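Local atomic coordinates of SusD homolog (PDB entry 4MRU), a protein that probably binds mucin O-glycans at the cell surface of a gut Bacteroides, as a lipoprotein of the SusD family with a TPR-like helical fold. Residues Tyr149-Gln152 against Lys153-Tyr156; Ile232-Asn235 against Asp236-Ala239; His499-Trp502 against Asp503-Ala506. All coordinates share one frame; numbering follows the deposited sequence.

The three contacts follow in series along this largely helical, TPR-like chain: interaction 1 starts helix 152-173, interaction 2 turns the chain from helix 216-229 into strand 239-241, and interaction 3 lies in the C-terminal loop after helix 473-486. Interactions 1 and 3 have centres 14 Å apart and touch, Gln152 OE1 lying 3.1 Å from Trp502 N in a probable hydrogen bond; the end of the chain is thus tied to the start of a helix far earlier in sequence. Interaction 2 stands apart, its centre 30 Å from each of the others, and its nearest atoms are about 17 Å from interaction 1 and about 20 Å from interaction 3.

Interaction 1: Tyr149-Gln152 against Lys153-Tyr156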
loop_
_atom_site.group_PDB
_atom_site.type_symbol
_atom_site.label_atom_id
_atom_site.label_comp_id
_atom_site.label_asym_id
_atom_site.label_seq_id
_atom_site.Cartn_x
_atom_site.Cartn_y
_atom_site.Cartn_z
ATOM N N TYR A 149 -1.875 3.531 23.444
ATOM C CA TYR A 149 -1.603 2.766 22.226
ATOM C C TYR A 149 -1.778 1.270 22.423
ATOM O O TYR A 149 -1.470 0.763 23.465
ATOM C CB TYR A 149 -0.159 2.966 21.785
ATOM C CG TYR A 149 0.254 4.312 21.264
ATOM C CD1 TYR A 149 0.003 5.473 21.953
ATOM C CD2 TYR A 149 1.011 4.408 20.079
ATOM C CE1 TYR A 149 0.412 6.690 21.476
ATOM C CE2 TYR A 149 1.456 5.610 19.625
ATOM C CZ TYR A 149 1.141 6.755 20.319
ATOM O OH TYR A 149 1.586 7.989 19.894
ATOM N N ASP A 150 -2.300 0.569 21.421
ATOM C CA ASP A 150 -2.299 -0.886 21.418
ATOM C C ASP A 150 -1.043 -1.410 20.727
ATOM O O ASP A 150 -0.565 -0.824 19.761
ATOM C CB ASP A 150 -3.469 -1.467 20.660
ATOM C CG ASP A 150 -4.855 -1.123 21.261
ATOM O OD1 ASP A 150 -4.959 -0.653 22.404
ATOM O OD2 ASP A 150 -5.848 -1.343 20.512
ATOM N N SER A 151 -0.588 -2.579 21.153
ATOM C CA SER A 151 0.434 -3.283 20.399
ATOM C C SER A 151 -0.059 -3.595 18.985
ATOM O O SER A 151 -1.253 -3.759 18.755
ATOM C CB SER A 151 0.870 -4.551 21.122
ATOM O OG SER A 151 -0.087 -5.586 21.044
ATOM N N GLN A 152 0.869 -3.681 18.022
ATOM C CA GLN A 152 0.440 -4.027 16.672
ATOM C C GLN A 152 -0.270 -5.381 16.678
ATOM O O GLN A 152 -1.289 -5.558 15.987
ATOM C CB GLN A 152 1.592 -4.061 15.696
ATOM C CG GLN A 152 1.191 -4.396 14.282
ATOM C CD GLN A 152 2.351 -4.319 13.295
ATOM O OE1 GLN A 152 3.209 -5.193 13.269
ATOM N NE2 GLN A 152 2.375 -3.270 12.469
ATOM N N LYS A 153 0.217 -6.321 17.475
ATOM C CA LYS A 153 -0.454 -7.632 17.547
ATOM C C LYS A 153 -1.904 -7.467 17.995
ATOM O O LYS A 153 -2.821 -8.092 17.428
ATOM C CB LYS A 153 0.286 -8.589 18.484
ATOM C CG LYS A 153 -0.383 -9.949 18.572
ATOM C CD LYS A 153 0.127 -10.837 19.666
ATOM C CE LYS A 153 1.212 -11.819 19.251
ATOM N NZ LYS A 153 1.137 -13.040 20.114
ATOM N N ASP A 154 -2.108 -6.671 19.024
ATOM C CA ASP A 154 -3.466 -6.441 19.544
ATOM C C ASP A 154 -4.314 -5.645 18.572
ATOM O O ASP A 154 -5.543 -5.870 18.483
ATOM C CB ASP A 154 -3.433 -5.746 20.905
ATOM C CG ASP A 154 -2.992 -6.693 22.038
ATOM O OD1 ASP A 154 -2.995 -7.926 21.883
ATOM O OD2 ASP A 154 -2.673 -6.180 23.094
ATOM N N VAL A 155 -3.700 -4.745 17.817
ATOM C CA VAL A 155 -4.479 -4.092 16.775
ATOM C C VAL A 155 -4.989 -5.104 15.737
ATOM O O VAL A 155 -6.177 -5.086 15.405
ATOM C CB VAL A 155 -3.704 -2.983 16.077
ATOM C CG1 VAL A 155 -4.542 -2.389 14.969
ATOM C CG2 VAL A 155 -3.367 -1.882 17.072
ATOM N N TYR A 156 -4.097 -5.943 15.189
ATOM C CA TYR A 156 -4.494 -6.928 14.174
ATOM C C TYR A 156 -5.550 -7.883 14.726
ATOM O O TYR A 156 -6.563 -8.139 14.078
ATOM C CB TYR A 156 -3.273 -7.688 13.665
ATOM C CG TYR A 156 -2.706 -7.130 12.396
ATOM C CD1 TYR A 156 -1.867 -6.010 12.393
ATOM C CD2 TYR A 156 -3.022 -7.699 11.162
ATOM C CE1 TYR A 156 -1.367 -5.518 11.187
ATOM C CE2 TYR A 156 -2.548 -7.175 9.972
ATOM C CZ TYR A 156 -1.728 -6.079 9.989
ATOM O OH TYR A 156 -1.223 -5.594 8.783
HETATM O O HOH W 1 -6.734 -3.741 20.139
HETATM O O HOH W 2 -1.781 -3.826 23.540
#
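Ser151 caps the helix that Asp154 helps to begin: its OG, standing between the backbone N and the carbonyl carbon (chi1 74°), takes the amide hydrogen of Asp154 N at 3.1 Å. The Asp154 carboxylate is close to the same oxygen, its CG 3.3 Å from Ser151 OG, while a water joins Asp154 OD2 to Ser151 N. With an alanine in place of Ser151, Asp154 N is likely to lose its capping acceptor, so that the first turn would be less firmly fixed. Regular helix bonds follow, Val155 N to Ser151 O at 2.8 Å and Tyr156 N to Gln152 O at 2.9 Å. Gln152 runs beside Tyr156: from CB the chain extends to CG, 3.9 Å from Tyr156 CD1, and on to an amide turned 81° from the ring, whose OE1 accepts from Trp502 N; the Tyr156 hydroxyl bonds to Asp123. One residue before the cap, Asp150 CB packs on Val155 CG2 at 3.6 Å, and Asp150 OD2 is held by Ser131. The N-cap of helix 152-173 therefore combines a polar grip on a first-turn amide with an apolar contact, and the nearby carboxylate of Asp154 would probably interact favourably with the positive end of the helix dipole.

Interaction 2: Ile232-Asn235 against Asp236-Ala239; sequences IEKN and DDNA
Lys234 O and Asn235 O each accept an amide hydrogen from three residues on, Asp237 N and Asn238 N, and both donors stand well above the carbonyl planes, 51° and 65° out of them. The side chains then tighten this turn. Asn238 lies alongside Asn235, the two amides 81° apart, and its ND2 donates to Asn235 OD1 at 3.0 Å. The acceptor lies close to the amide plane of Asn238, so the donor N-H is used nearly in plane although the two groups are strongly twisted. Each amide has a second hold: Asn238 OD1 receives Ala327 N, and Asn235 ND2 gives hydrogen bonds to Glu361 OE2 and Leu358 O of helix 348-363. The two backbone bonds, from Asp237 N and Asn238 N, are those of a short 3-10 turn, here the bend that carries the chain out of helix 216-229 and into strand 239-241, which pairs antiparallel with strand 322-325.

On another flank, Lys234 bends at chi3, bringing CE to 3.2 Å from Asp237 OD2; the salt bridge from NZ to that oxygen is long, at 3.8 Å. The same carboxylate oxygen takes a hydrogen bond from a water that in turn accepts from Glu233 N, while its other oxygen, OD1, receives Gln194 NE2. Ile232 closes the inner side: its CD1 lies 3.6 Å from Asp237 O, a carbonyl also bonded by Tyr188 OH, and its CG2 comes within 4.1 Å of Asp237 CB.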
loop_
_atom_site.group_PDB
_atom_site.type_symbol
_atom_site.label_atom_id
_atom_site.label_comp_id
_atom_site.label_asym_id
_atom_site.label_seq_id
_atom_site.Cartn_x
_atom_site.Cartn_y
_atom_site.Cartn_z
ATOM N N ILE A 232 -12.594 -11.110 -4.012
ATOM C CA ILE A 232 -12.668 -10.455 -5.304
ATOM C C ILE A 232 -11.895 -11.277 -6.340
ATOM O O ILE A 232 -10.694 -11.504 -6.200
ATOM C CB ILE A 232 -12.090 -9.011 -5.229
ATOM C CG1 ILE A 232 -12.921 -8.137 -4.288
ATOM C CG2 ILE A 232 -12.013 -8.377 -6.599
ATOM C CD1 ILE A 232 -12.238 -6.845 -3.892
ATOM N N GLU A 233 -12.606 -11.714 -7.384
ATOM C CA GLU A 233 -12.024 -12.574 -8.441
ATOM C C GLU A 233 -12.155 -11.992 -9.840
ATOM O O GLU A 233 -11.494 -12.444 -10.754
ATOM C CB GLU A 233 -12.677 -13.948 -8.422
ATOM C CG GLU A 233 -12.313 -14.775 -7.226
ATOM C CD GLU A 233 -12.833 -16.217 -7.319
ATOM O OE1 GLU A 233 -14.044 -16.398 -7.302
ATOM O OE2 GLU A 233 -12.032 -17.150 -7.399
ATOM N N LYS A 234 -13.018 -10.995 -10.001
ATOM C CA LYS A 234 -13.268 -10.357 -11.257
ATOM C C LYS A 234 -12.980 -8.888 -11.127
ATOM O O LYS A 234 -13.262 -8.317 -10.083
ATOM C CB LYS A 234 -14.762 -10.465 -11.620
ATOM C CG LYS A 234 -15.305 -11.858 -11.863
ATOM C CD LYS A 234 -16.792 -11.813 -12.200
ATOM C CE LYS A 234 -17.574 -10.944 -11.217
ATOM N NZ LYS A 234 -19.044 -11.131 -11.289
ATOM N N ASN A 235 -12.449 -8.270 -12.171
ATOM C CA ASN A 235 -12.155 -6.856 -12.110
ATOM C C ASN A 235 -13.409 -5.968 -11.859
ATOM O O ASN A 235 -13.319 -4.896 -11.308
ATOM C CB ASN A 235 -11.439 -6.435 -13.388
ATOM C CG ASN A 235 -9.938 -6.701 -13.307
ATOM O OD1 ASN A 235 -9.285 -6.411 -12.296
ATOM N ND2 ASN A 235 -9.386 -7.240 -14.368
ATOM N N ASP A 236 -14.583 -6.437 -12.270
ATOM C CA ASP A 236 -15.827 -5.693 -12.004
ATOM C C ASP A 236 -16.122 -5.549 -10.515
ATOM O O ASP A 236 -16.837 -4.636 -10.144
ATOM C CB ASP A 236 -17.023 -6.362 -12.681
ATOM C CG ASP A 236 -17.076 -6.092 -14.179
ATOM O OD1 ASP A 236 -16.389 -5.145 -14.675
ATOM O OD2 ASP A 236 -17.802 -6.846 -14.853
ATOM N N ASP A 237 -15.552 -6.412 -9.675
ATOM C CA ASP A 237 -15.759 -6.322 -8.249
ATOM C C ASP A 237 -14.626 -5.573 -7.507
ATOM O O ASP A 237 -14.612 -5.569 -6.298
ATOM C CB ASP A 237 -15.947 -7.730 -7.678
ATOM C CG ASP A 237 -17.257 -8.362 -8.141
ATOM O OD1 ASP A 237 -18.235 -7.586 -8.287
ATOM O OD2 ASP A 237 -17.318 -9.598 -8.326
ATOM N N ASN A 238 -13.673 -4.995 -8.224
ATOM C CA ASN A 238 -12.591 -4.264 -7.583
ATOM C C ASN A 238 -13.189 -3.161 -6.718
ATOM O O ASN A 238 -14.208 -2.571 -7.097
ATOM C CB ASN A 238 -11.644 -3.627 -8.621
ATOM C CG ASN A 238 -10.854 -4.659 -9.433
ATOM O OD1 ASN A 238 -10.754 -5.822 -9.065
ATOM N ND2 ASN A 238 -10.247 -4.199 -10.521
ATOM N N ALA A 239 -12.527 -2.861 -5.605
ATOM C CA ALA A 239 -12.923 -1.801 -4.687
ATOM C C ALA A 239 -12.218 -0.508 -5.108
ATOM O O ALA A 239 -10.991 -0.395 -4.968
ATOM C CB ALA A 239 -12.543 -2.153 -3.285
HETATM O O HOH W 3 -15.357 -11.329 -7.913
HETATM O O HOH W 4 -13.814 -3.426 -14.043
#

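Interaction 3: His499-Trp502 against Asp503-Ala506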
loop_
_atom_site.group_PDB
_atom_site.type_symbol
_atom_site.label_atom_id
_atom_site.label_comp_id
_atom_site.label_asym_id
_atom_site.label_seq_id
_atom_site.Cartn_x
_atom_site.Cartn_y
_atom_site.Cartn_z
ATOM N N HIS A 499 11.985 -2.577 13.545
ATOM C CA HIS A 499 10.974 -3.364 12.843
ATOM C C HIS A 499 9.649 -3.318 13.606
ATOM O O HIS A 499 9.615 -3.467 14.843
ATOM C CB HIS A 499 11.404 -4.833 12.686
ATOM C CG HIS A 499 12.519 -5.059 11.702
ATOM N ND1 HIS A 499 12.703 -6.264 11.065
ATOM C CD2 HIS A 499 13.502 -4.241 11.245
ATOM C CE1 HIS A 499 13.752 -6.181 10.260
ATOM N NE2 HIS A 499 14.255 -4.971 10.355
ATOM N N VAL A 500 8.561 -3.221 12.871
ATOM C CA VAL A 500 7.236 -3.475 13.440
ATOM C C VAL A 500 7.079 -4.978 13.694
ATOM O O VAL A 500 7.807 -5.791 13.114
ATOM C CB VAL A 500 6.071 -2.920 12.558
ATOM C CG1 VAL A 500 6.294 -1.418 12.245
ATOM C CG2 VAL A 500 5.918 -3.698 11.291
ATOM N N TRP A 501 6.057 -5.328 14.483
ATOM C CA TRP A 501 5.910 -6.709 14.968
ATOM C C TRP A 501 5.844 -7.764 13.859
ATOM O O TRP A 501 6.450 -8.809 14.000
ATOM C CB TRP A 501 4.677 -6.814 15.890
ATOM C CG TRP A 501 4.277 -8.221 16.223
ATOM C CD1 TRP A 501 4.909 -9.082 17.060
ATOM C CD2 TRP A 501 3.130 -8.905 15.728
ATOM N NE1 TRP A 501 4.230 -10.282 17.107
ATOM C CE2 TRP A 501 3.150 -10.198 16.266
ATOM C CE3 TRP A 501 2.091 -8.552 14.861
ATOM C CZ2 TRP A 501 2.147 -11.125 15.998
ATOM C CZ3 TRP A 501 1.106 -9.504 14.567
ATOM C CH2 TRP A 501 1.146 -10.757 15.156
ATOM N N TRP A 502 5.137 -7.533 12.765
ATOM C CA TRP A 502 5.050 -8.580 11.742
ATOM C C TRP A 502 6.320 -8.710 10.865
ATOM O O TRP A 502 6.394 -9.642 10.091
ATOM C CB TRP A 502 3.816 -8.426 10.835
ATOM C CG TRP A 502 3.537 -7.061 10.198
ATOM C CD1 TRP A 502 2.509 -6.253 10.493
ATOM C CD2 TRP A 502 4.239 -6.425 9.122
ATOM N NE1 TRP A 502 2.526 -5.143 9.718
ATOM C CE2 TRP A 502 3.607 -5.212 8.881
ATOM C CE3 TRP A 502 5.369 -6.743 8.391
ATOM C CZ2 TRP A 502 4.028 -4.328 7.913
ATOM C CZ3 TRP A 502 5.806 -5.850 7.414
ATOM C CH2 TRP A 502 5.150 -4.650 7.209
ATOM N N ASP A 503 7.254 -7.758 10.954
ATOM C CA ASP A 503 8.436 -7.719 10.086
ATOM C C ASP A 503 9.515 -8.561 10.716
ATOM O O ASP A 503 10.406 -8.061 11.460
ATOM C CB ASP A 503 8.878 -6.265 9.860
ATOM C CG ASP A 503 10.085 -6.133 8.955
ATOM O OD1 ASP A 503 10.561 -7.182 8.451
ATOM O OD2 ASP A 503 10.551 -4.971 8.772
ATOM N N ARG A 504 9.396 -9.867 10.500
ATOM C CA ARG A 504 10.236 -10.843 11.217
ATOM C C ARG A 504 10.962 -11.798 10.292
ATOM O O ARG A 504 11.671 -12.657 10.748
ATOM C CB ARG A 504 9.379 -11.670 12.177
ATOM C CG ARG A 504 8.485 -10.861 13.097
ATOM C CD ARG A 504 7.906 -11.719 14.238
ATOM N NE ARG A 504 8.812 -11.730 15.394
ATOM C CZ ARG A 504 8.875 -10.771 16.323
ATOM N NH1 ARG A 504 8.108 -9.686 16.259
ATOM N NH2 ARG A 504 9.734 -10.872 17.296
ATOM N N LYS A 505 10.789 -11.682 8.983
ATOM C CA LYS A 505 11.509 -12.586 8.077
ATOM C C LYS A 505 13.048 -12.533 8.323
ATOM O O LYS A 505 13.619 -11.454 8.364
ATOM C CB LYS A 505 11.187 -12.235 6.637
ATOM C CG LYS A 505 11.791 -13.202 5.638
ATOM C CD LYS A 505 11.489 -12.824 4.203
ATOM C CE LYS A 505 12.107 -13.865 3.295
ATOM N NZ LYS A 505 11.829 -13.614 1.875
ATOM N N ALA A 506 13.697 -13.679 8.443
ATOM C CA ALA A 506 15.189 -13.746 8.480
ATOM C C ALA A 506 15.862 -13.577 7.087
ATOM O O ALA A 506 15.540 -14.314 6.164
ATOM C CB ALA A 506 15.638 -15.055 9.111
HETATM O O HOH W 5 9.156 -3.078 10.083
HETATM O O HOH W 6 9.674 -7.527 14.267
#
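The imidazole of His499 meets Asp503 twice, by its edge and by a face. At the edge, ND1 donates to Asp503 O at 2.9 Å, with the oxygen nearly in the ring plane but the donor 41° above the carbonyl plane. Over one face lies the carboxylate of the same residue, stacked with planes only 11° apart and with OD2 3.4 Å above the ring plane, offset toward the rim. Asp503 reaches this place with CG anti to its backbone N (chi1 -179°), and OD2 is further held by a salt bridge to Arg460 and by a water that accepts from Val500 N. Arg460, which also touches His499, probably balances the charge of this carboxylate.

Farther round the bend, Arg504 NH1 donates to Trp501 O at 2.9 Å, in the carbonyl plane and on a lone pair; NH1 also donates to Glu486 O. The same nitrogen passes 3.4 Å from Trp501 CD1, with the guanidinium and indole planes steeply inclined to each other. Val500 CG2 sits over the centre of the Trp502 indole, whose NE1 binds Asp123. The backbone bond from Asp503 N to Val500 O closes a type I beta turn, after which a weak bond from Arg504 N to Trp502 O marks an inverse gamma turn centred on Asp503.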